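Local structure of putative iron-uptake ABC transport system,periplasmic iron-binding protein (Campylobacter jejuni, 3E13) at residues I99-R104 and F291-I296; A141-T146 and V195-Y200. The protein binds ferric iron and, as a periplasmic solute-binding protein, probably hands it to an ABC transporter for uptake into the cell. All coordinates share one frame; numbering follows the deposited sequence.

Contact 1 uses strand 97-109, and contact 2 uses its neighbour in the same sheet, strand 193-197, so the two lie side by side. Contact 2 is fully buried: helix 142-155 faces the turn from strand 193-197 into helix 198-205, and three tyrosines share an iron(III) ion. Contact 1 lies on the other face of strand 97-109, partly open to solvent, where a loop meets the strand through one salt bridge and one small apolar touch. The two join directly: A103 O accepts from T198 N, and R104 NH1 probably hydrogen-bonds to N197 OD1, each at 2.9 Å. Metal chemistry thus occupies one face of the strand, a charged pair and a phenyl ring the other.

Contact 1: residues I99-R104 and F291-I296; sequences ITKRAR and FKEDQI
K101 and A103 of an extended strand face E293 and F291 of an irregular loop. The two backbones stay apart, their closest CA atoms being those of A103 and E293 at 8.4 Å, and side chains alone bridge the gap. Residues 100-104 are strand; I99 and T100 both lie opposite S236 in a classic beta bulge, where the chain turns a corner. K101 and A103 direct their CB atoms at the loop, while R102 between them points to the other face of the sheet. The K101 chain bends at its third torsion (chi3 75°) and crosses the extended side chain of E293 at about a right angle. Its NZ forms a salt bridge with E293 OE1 at 3.0 Å, that oxygen accepting through its syn lone pair. A water donates to E293 OE2 at 2.6 Å and makes a weak bond with K101 NZ, so both carboxylate oxygens are engaged.

In the two-lobed fold of periplasmic binding proteins, strands 97-109 and 233-241 run antiparallel through the middle of the molecule, consistent with the hinge; the loop between helices 283-288 and 298-302 meets the first of them here. A103 CB lies 4.1 Å from CZ at the far end of the F291 ring, approaching obliquely. The same ring stacks with F223. Further along the loop, D294 closes an Asx turn: I296 N donates to OD2 at 3.0 Å, from above the carboxylate plane, while OD1 accepts from N154.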
ATOM      1  N   ILE A  99      -1.347  -5.369  -8.675  1.00  8.11           N
ATOM      2  CA  ILE A  99      -1.085  -4.470  -9.813  1.00  8.65           C
ATOM      3  C   ILE A  99       0.214  -3.667  -9.622  1.00  8.85           C
ATOM      4  O   ILE A  99       0.802  -3.214 -10.606  1.00  8.59           O
ATOM      5  CB  ILE A  99      -2.262  -3.547 -10.134  1.00  9.09           C
ATOM      6  CG1 ILE A  99      -2.605  -2.604  -8.991  1.00  9.06           C
ATOM      7  CG2 ILE A  99      -3.450  -4.377 -10.479  1.00  8.76           C
ATOM      8  CD1 ILE A  99      -3.517  -1.455  -9.421  1.00 12.37           C
ATOM      9  N   THR A 100       0.660  -3.466  -8.388  1.00  8.15           N
ATOM     10  CA  THR A 100       1.934  -2.816  -8.070  1.00  8.87           C
ATOM     11  C   THR A 100       2.491  -3.359  -6.774  1.00  9.28           C
ATOM     12  O   THR A 100       1.764  -3.953  -5.968  1.00  8.96           O
ATOM     13  CB  THR A 100       1.814  -1.290  -7.866  1.00  9.60           C
ATOM     14  OG1 THR A 100       1.015  -1.040  -6.704  1.00  7.98           O
ATOM     15  CG2 THR A 100       1.171  -0.577  -8.969  1.00 10.42           C
ATOM     16  N   LYS A 101       3.775  -3.077  -6.531  1.00  8.54           N
ATOM     17  CA  LYS A 101       4.397  -3.219  -5.244  1.00  8.54           C
ATOM     18  C   LYS A 101       4.792  -1.838  -4.710  1.00  7.58           C
ATOM     19  O   LYS A 101       5.030  -0.879  -5.465  1.00  8.70           O
ATOM     20  CB  LYS A 101       5.685  -4.090  -5.302  1.00  8.25           C
ATOM     21  CG  LYS A 101       5.402  -5.544  -5.566  1.00 10.68           C
ATOM     22  CD  LYS A 101       6.639  -6.268  -6.194  1.00 15.74           C
ATOM     23  CE  LYS A 101       7.714  -6.529  -5.160  1.00 21.21           C
ATOM     24  NZ  LYS A 101       8.993  -7.087  -5.816  1.00 22.77           N
ATOM     25  N   ARG A 102       4.857  -1.751  -3.398  1.00  8.85           N
ATOM     26  CA  ARG A 102       5.336  -0.556  -2.681  1.00  7.57           C
ATOM     27  C   ARG A 102       6.050  -1.000  -1.401  1.00  8.85           C
ATOM     28  O   ARG A 102       5.796  -2.054  -0.907  1.00  9.56           O
ATOM     29  CB  ARG A 102       4.165   0.408  -2.395  1.00  9.49           C
ATOM     30  CG  ARG A 102       2.985  -0.243  -1.652  1.00  9.43           C
ATOM     31  CD  ARG A 102       1.828  -0.717  -2.587  1.00  8.96           C
ATOM     32  NE  ARG A 102       1.236   0.379  -3.327  1.00  8.22           N
ATOM     33  CZ  ARG A 102       0.455   1.352  -2.847  1.00  8.82           C
ATOM     34  NH1 ARG A 102       0.134   1.390  -1.571  1.00  7.02           N
ATOM     35  NH2 ARG A 102      -0.052   2.263  -3.658  1.00  9.38           N
ATOM     36  N   ALA A 103       6.971  -0.200  -0.888  1.00  8.26           N
ATOM     37  CA  ALA A 103       7.730  -0.540   0.292  1.00  7.69           C
ATOM     38  C   ALA A 103       7.430   0.494   1.396  1.00  7.56           C
ATOM     39  O   ALA A 103       7.376   1.694   1.105  1.00  8.87           O
ATOM     40  CB  ALA A 103       9.224  -0.547  -0.040  1.00  7.66           C
ATOM     41  N   ARG A 104       7.215   0.015   2.629  1.00  8.79           N
ATOM     42  CA  ARG A 104       6.952   0.885   3.746  1.00  8.69           C
ATOM     43  C   ARG A 104       8.295   1.074   4.472  1.00  8.23           C
ATOM     44  O   ARG A 104       8.844   0.143   5.095  1.00  9.05           O
ATOM     45  CB  ARG A 104       5.855   0.328   4.649  1.00  8.77           C
ATOM     46  CG  ARG A 104       5.294   1.379   5.589  1.00  9.39           C
ATOM     47  CD  ARG A 104       3.878   1.136   5.929  1.00  7.17           C
ATOM     48  NE  ARG A 104       3.250   2.246   6.642  1.00  8.70           N
ATOM     49  CZ  ARG A 104       2.798   3.370   6.074  1.00  9.63           C
ATOM     50  NH1 ARG A 104       2.956   3.558   4.780  1.00  9.52           N
ATOM     51  NH2 ARG A 104       2.232   4.346   6.789  1.00 10.69           N
ATOM     52  N   PHE A 291      17.551  -2.352  -2.693  1.00 11.20           N
ATOM     53  CA  PHE A 291      17.333  -2.811  -1.330  1.00 11.11           C
ATOM     54  C   PHE A 291      16.885  -4.266  -1.282  1.00 10.28           C
ATOM     55  O   PHE A 291      16.346  -4.779  -2.259  1.00 12.04           O
ATOM     56  CB  PHE A 291      16.293  -1.941  -0.615  1.00 11.65           C
ATOM     57  CG  PHE A 291      14.924  -1.974  -1.238  1.00 10.13           C
ATOM     58  CD1 PHE A 291      13.879  -2.616  -0.610  1.00 11.69           C
ATOM     59  CD2 PHE A 291      14.656  -1.244  -2.408  1.00 11.94           C
ATOM     60  CE1 PHE A 291      12.631  -2.634  -1.167  1.00 12.52           C
ATOM     61  CE2 PHE A 291      13.398  -1.259  -2.973  1.00 13.15           C
ATOM     62  CZ  PHE A 291      12.378  -1.946  -2.318  1.00 10.93           C
ATOM     63  N   LYS A 292      17.119  -4.901  -0.138  1.00 11.16           N
ATOM     64  CA  LYS A 292      16.620  -6.250   0.144  1.00 10.84           C
ATOM     65  C   LYS A 292      15.171  -6.175   0.558  1.00 11.35           C
ATOM     66  O   LYS A 292      14.846  -5.395   1.415  1.00 10.79           O
ATOM     67  CB  LYS A 292      17.398  -6.845   1.308  1.00 12.34           C
ATOM     68  CG  LYS A 292      18.787  -7.295   0.904  1.00 14.45           C
ATOM     69  CD  LYS A 292      19.626  -7.873   2.079  1.00 15.30           C
ATOM     70  CE  LYS A 292      18.934  -8.748   3.103  1.00 15.96           C
ATOM     71  NZ  LYS A 292      19.878  -9.136   4.220  1.00 14.15           N
ATOM     72  N   GLU A 293      14.352  -7.030  -0.036  1.00 11.08           N
ATOM     73  CA  GLU A 293      12.914  -7.136   0.259  1.00 11.35           C
ATOM     74  C   GLU A 293      12.624  -8.348   1.128  1.00 10.66           C
ATOM     75  O   GLU A 293      13.225  -9.405   0.976  1.00 10.56           O
ATOM     76  CB  GLU A 293      12.112  -7.345  -1.029  1.00 11.84           C
ATOM     77  CG  GLU A 293      12.247  -6.218  -1.998  1.00 15.88           C
ATOM     78  CD  GLU A 293      11.505  -6.450  -3.305  1.00 17.64           C
ATOM     79  OE1 GLU A 293      10.712  -7.428  -3.432  1.00 17.33           O
ATOM     80  OE2 GLU A 293      11.716  -5.607  -4.181  1.00 22.28           O
ATOM     81  N   ASP A 294      11.674  -8.209   2.045  1.00  8.82           N
ATOM     82  CA  ASP A 294      11.220  -9.332   2.792  1.00  8.85           C
ATOM     83  C   ASP A 294      10.656 -10.368   1.798  1.00  8.61           C
ATOM     84  O   ASP A 294       9.884 -10.018   0.858  1.00  9.96           O
ATOM     85  CB  ASP A 294      10.120  -8.871   3.759  1.00  8.47           C
ATOM     86  CG  ASP A 294       9.765  -9.893   4.804  1.00  9.68           C
ATOM     87  OD1 ASP A 294       9.212  -9.447   5.884  1.00 11.37           O
ATOM     88  OD2 ASP A 294       9.980 -11.119   4.661  1.00  9.30           O
ATOM     89  N   GLN A 295      11.083 -11.608   1.993  1.00 10.34           N
ATOM     90  CA  GLN A 295      10.648 -12.714   1.134  1.00 10.69           C
ATOM     91  C   GLN A 295       9.320 -13.349   1.511  1.00 10.62           C
ATOM     92  O   GLN A 295       8.811 -14.218   0.785  1.00 12.90           O
ATOM     93  CB  GLN A 295      11.751 -13.765   1.009  1.00 10.96           C
ATOM     94  CG  GLN A 295      13.033 -13.216   0.405  1.00 11.23           C
ATOM     95  CD  GLN A 295      12.863 -12.683  -0.965  1.00 13.79           C
ATOM     96  OE1 GLN A 295      13.017 -11.466  -1.179  1.00 16.30           O
ATOM     97  NE2 GLN A 295      12.481 -13.534  -1.890  1.00  9.63           N
ATOM     98  N   ILE A 296       8.738 -12.933   2.632  1.00 11.77           N
ATOM     99  CA  ILE A 296       7.505 -13.559   3.074  1.00 11.37           C
ATOM    100  C   ILE A 296       6.410 -13.355   2.018  1.00 11.34           C
ATOM    101  O   ILE A 296       6.290 -12.261   1.441  1.00 11.74           O
ATOM    102  CB  ILE A 296       7.102 -12.988   4.446  1.00 10.77           C
ATOM    103  CG1 ILE A 296       5.957 -13.840   5.042  1.00 13.47           C
ATOM    104  CG2 ILE A 296       6.646 -11.551   4.326  1.00 11.66           C
ATOM    105  CD1 ILE A 296       5.684 -13.449   6.490  1.00 15.28           C
TER
HETATM  106  O   HOH W   1      11.981  -5.621  -6.784  1.00 32.14           O

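Contact 2: residues A141-T146 and V195-Y200; sequences APYSKT and VMNTYY. With FE (Fe (III) ion), chain B.
Y143, Y199 and Y200 converge on one iron(III) ion, which their OH atoms bind, each at 2.0 to 2.1 Å; H11 and Y12 complete the site. The Y143 and Y199 side chains come in from opposite directions, yet their OH atoms end as adjacent ligands, 2.9 Å apart, not hydrogen-bonded to each other. The iron lies in the plane of the Y199 ring. Y199 CG sits between its backbone N and carbonyl carbon (chi1 58°), which brings the ring over Y200, with Y199 CE1 above the centre of that ring.

The polar contact is made by N197. Its ND2 lies 3.2 Å above the plane of the Y143 ring, over the centre, and donates to Y199 OH at 2.9 Å with an angle of 162°. This bond, almost in the amide plane, is a second-shell link that may ease negative charge on the phenolate oxygen.

Apolar contact is slight: Y143 CE2 meets Y200 CE2 at 4.1 Å.

Y143 stands in the first turn of helix 142-155, N197 ends strand 193-197, and Y199 and Y200 lie in the first turn of helix 198-205; R102 and R104 of strand 97-109 pack against Y143, and helix 179-188 touches both Y143 and Y200.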
ATOM      1  N   ALA A 141      -5.303   2.637   9.578  1.00  9.59           N
ATOM      2  CA  ALA A 141      -4.957   2.684   8.157  1.00  9.32           C
ATOM      3  C   ALA A 141      -4.463   1.337   7.676  1.00 10.02           C
ATOM      4  O   ALA A 141      -3.688   0.695   8.410  1.00  9.69           O
ATOM      5  CB  ALA A 141      -3.866   3.689   7.907  1.00 10.48           C
ATOM      6  N   PRO A 142      -4.887   0.913   6.483  1.00  9.38           N
ATOM      7  CA  PRO A 142      -4.402  -0.364   5.919  1.00 10.26           C
ATOM      8  C   PRO A 142      -2.887  -0.518   5.991  1.00  9.48           C
ATOM      9  O   PRO A 142      -2.439  -1.600   6.362  1.00  9.67           O
ATOM     10  CB  PRO A 142      -4.918  -0.348   4.488  1.00 10.03           C
ATOM     11  CG  PRO A 142      -6.222   0.488   4.583  1.00 10.20           C
ATOM     12  CD  PRO A 142      -5.933   1.524   5.634  1.00 10.44           C
ATOM     13  N   TYR A 143      -2.128   0.505   5.640  1.00  9.30           N
ATOM     14  CA  TYR A 143      -0.649   0.359   5.675  1.00  7.99           C
ATOM     15  C   TYR A 143      -0.149   0.031   7.074  1.00  8.91           C
ATOM     16  O   TYR A 143       0.729  -0.797   7.230  1.00  8.82           O
ATOM     17  CB  TYR A 143       0.102   1.572   5.170  1.00  8.59           C
ATOM     18  CG  TYR A 143      -0.429   2.109   3.850  1.00  8.05           C
ATOM     19  CD1 TYR A 143      -0.945   1.273   2.846  1.00  7.97           C
ATOM     20  CD2 TYR A 143      -0.364   3.453   3.571  1.00  8.42           C
ATOM     21  CE1 TYR A 143      -1.441   1.806   1.698  1.00  7.84           C
ATOM     22  CE2 TYR A 143      -0.821   3.980   2.386  1.00  8.45           C
ATOM     23  CZ  TYR A 143      -1.328   3.140   1.428  1.00  9.14           C
ATOM     24  OH  TYR A 143      -1.908   3.639   0.284  1.00 11.02           O
ATOM     25  N   SER A 144      -0.802   0.578   8.098  1.00  8.97           N
ATOM     26  CA  SER A 144      -0.368   0.361   9.465  1.00  8.34           C
ATOM     27  C   SER A 144      -0.755  -1.016   9.929  1.00  8.46           C
ATOM     28  O   SER A 144       0.046  -1.696  10.586  1.00  8.55           O
ATOM     29  CB  SER A 144      -1.021   1.382  10.436  1.00  8.44           C
ATOM     30  OG  SER A 144      -0.690   2.708  10.110  1.00 10.32           O
ATOM     31  N   LYS A 145      -1.979  -1.425   9.609  1.00  8.81           N
ATOM     32  CA  LYS A 145      -2.496  -2.751   9.972  1.00  9.37           C
ATOM     33  C   LYS A 145      -1.640  -3.841   9.324  1.00  8.45           C
ATOM     34  O   LYS A 145      -1.261  -4.791   9.978  1.00  8.59           O
ATOM     35  CB  LYS A 145      -3.921  -2.895   9.556  1.00  8.40           C
ATOM     36  CG  LYS A 145      -4.806  -2.040  10.395  1.00 11.45           C
ATOM     37  CD  LYS A 145      -6.247  -2.250  10.130  1.00 11.04           C
ATOM     38  CE  LYS A 145      -6.667  -1.759   8.800  1.00 11.14           C
ATOM     39  NZ  LYS A 145      -8.217  -1.794   8.637  1.00 14.41           N
ATOM     40  N   THR A 146      -1.308  -3.678   8.055  1.00  9.63           N
ATOM     41  CA  THR A 146      -0.546  -4.682   7.349  1.00  9.75           C
ATOM     42  C   THR A 146       0.905  -4.725   7.774  1.00  8.32           C
ATOM     43  O   THR A 146       1.464  -5.797   7.893  1.00  8.31           O
ATOM     44  CB  THR A 146      -0.716  -4.533   5.847  1.00  9.98           C
ATOM     45  OG1 THR A 146      -2.102  -4.820   5.531  1.00  9.58           O
ATOM     46  CG2 THR A 146       0.159  -5.540   5.080  1.00 10.93           C
ATOM     47  N   VAL A 195       7.193   6.929   9.282  1.00  9.03           N
ATOM     48  CA  VAL A 195       6.842   5.673   8.609  1.00  9.69           C
ATOM     49  C   VAL A 195       5.991   6.011   7.396  1.00  9.23           C
ATOM     50  O   VAL A 195       4.933   6.647   7.534  1.00  9.37           O
ATOM     51  CB  VAL A 195       6.123   4.731   9.571  1.00  9.08           C
ATOM     52  CG1 VAL A 195       5.764   3.451   8.861  1.00  9.04           C
ATOM     53  CG2 VAL A 195       6.986   4.455  10.850  1.00 11.24           C
ATOM     54  N   MET A 196       6.466   5.657   6.200  1.00  9.98           N
ATOM     55  CA  MET A 196       5.762   5.992   4.975  1.00  9.60           C
ATOM     56  C   MET A 196       6.140   5.112   3.766  1.00  9.59           C
ATOM     57  O   MET A 196       7.205   4.516   3.740  1.00  9.36           O
ATOM     58  CB  MET A 196       5.980   7.476   4.606  1.00 10.87           C
ATOM     59  CG  MET A 196       7.433   7.854   4.266  1.00 10.63           C
ATOM     60  SD  MET A 196       7.704   9.590   3.840  1.00 11.16           S
ATOM     61  CE  MET A 196       6.646   9.730   2.474  1.00 11.27           C
ATOM     62  N   ASN A 197       5.279   5.086   2.753  1.00  8.87           N
ATOM     63  CA  ASN A 197       5.507   4.300   1.554  1.00  8.37           C
ATOM     64  C   ASN A 197       6.393   5.074   0.577  1.00  8.76           C
ATOM     65  O   ASN A 197       6.398   6.320   0.492  1.00  9.01           O
ATOM     66  CB  ASN A 197       4.206   3.930   0.841  1.00  8.53           C
ATOM     67  CG  ASN A 197       3.376   2.898   1.575  1.00  6.99           C
ATOM     68  OD1 ASN A 197       3.881   2.123   2.423  1.00  8.21           O
ATOM     69  ND2 ASN A 197       2.080   2.850   1.235  1.00  8.82           N
ATOM     70  N   THR A 198       7.201   4.324  -0.149  1.00  8.59           N
ATOM     71  CA  THR A 198       8.178   4.894  -1.032  1.00  8.92           C
ATOM     72  C   THR A 198       7.605   5.800  -2.113  1.00  8.69           C
ATOM     73  O   THR A 198       8.180   6.863  -2.429  1.00  7.65           O
ATOM     74  CB  THR A 198       8.958   3.778  -1.748  1.00  7.97           C
ATOM     75  OG1 THR A 198       8.056   2.731  -2.191  1.00 10.19           O
ATOM     76  CG2 THR A 198       9.989   3.097  -0.861  1.00 10.22           C
ATOM     77  N   TYR A 199       6.496   5.376  -2.723  1.00  8.27           N
ATOM     78  CA  TYR A 199       5.939   6.115  -3.859  1.00  8.51           C
ATOM     79  C   TYR A 199       5.548   7.535  -3.491  1.00  7.62           C
ATOM     80  O   TYR A 199       5.584   8.419  -4.305  1.00  8.15           O
ATOM     81  CB  TYR A 199       4.787   5.359  -4.547  1.00  7.91           C
ATOM     82  CG  TYR A 199       3.669   5.038  -3.636  1.00  8.62           C
ATOM     83  CD1 TYR A 199       2.641   5.940  -3.448  1.00  9.19           C
ATOM     84  CD2 TYR A 199       3.668   3.854  -2.906  1.00  7.72           C
ATOM     85  CE1 TYR A 199       1.657   5.687  -2.553  1.00 10.70           C
ATOM     86  CE2 TYR A 199       2.665   3.586  -2.001  1.00  8.85           C
ATOM     87  CZ  TYR A 199       1.659   4.488  -1.844  1.00  7.28           C
ATOM     88  OH  TYR A 199       0.648   4.259  -0.914  1.00  7.13           O
ATOM     89  N   TYR A 200       5.174   7.762  -2.226  1.00  8.95           N
ATOM     90  CA  TYR A 200       4.839   9.139  -1.835  1.00  8.58           C
ATOM     91  C   TYR A 200       6.029  10.074  -1.975  1.00  8.78           C
ATOM     92  O   TYR A 200       5.835  11.258  -2.270  1.00  8.44           O
ATOM     93  CB  TYR A 200       4.304   9.242  -0.385  1.00  9.57           C
ATOM     94  CG  TYR A 200       2.928   8.597  -0.256  1.00  6.92           C
ATOM     95  CD1 TYR A 200       1.846   9.122  -0.918  1.00  9.41           C
ATOM     96  CD2 TYR A 200       2.720   7.473   0.563  1.00  8.41           C
ATOM     97  CE1 TYR A 200       0.577   8.537  -0.807  1.00  9.31           C
ATOM     98  CE2 TYR A 200       1.503   6.871   0.644  1.00  9.48           C
ATOM     99  CZ  TYR A 200       0.431   7.391  -0.023  1.00 10.45           C
ATOM    100  OH  TYR A 200      -0.799   6.843   0.050  1.00 11.15           O
TER
HETATM  101 FE    FE B 326      -1.227   5.144  -0.833  1.00 10.42          FE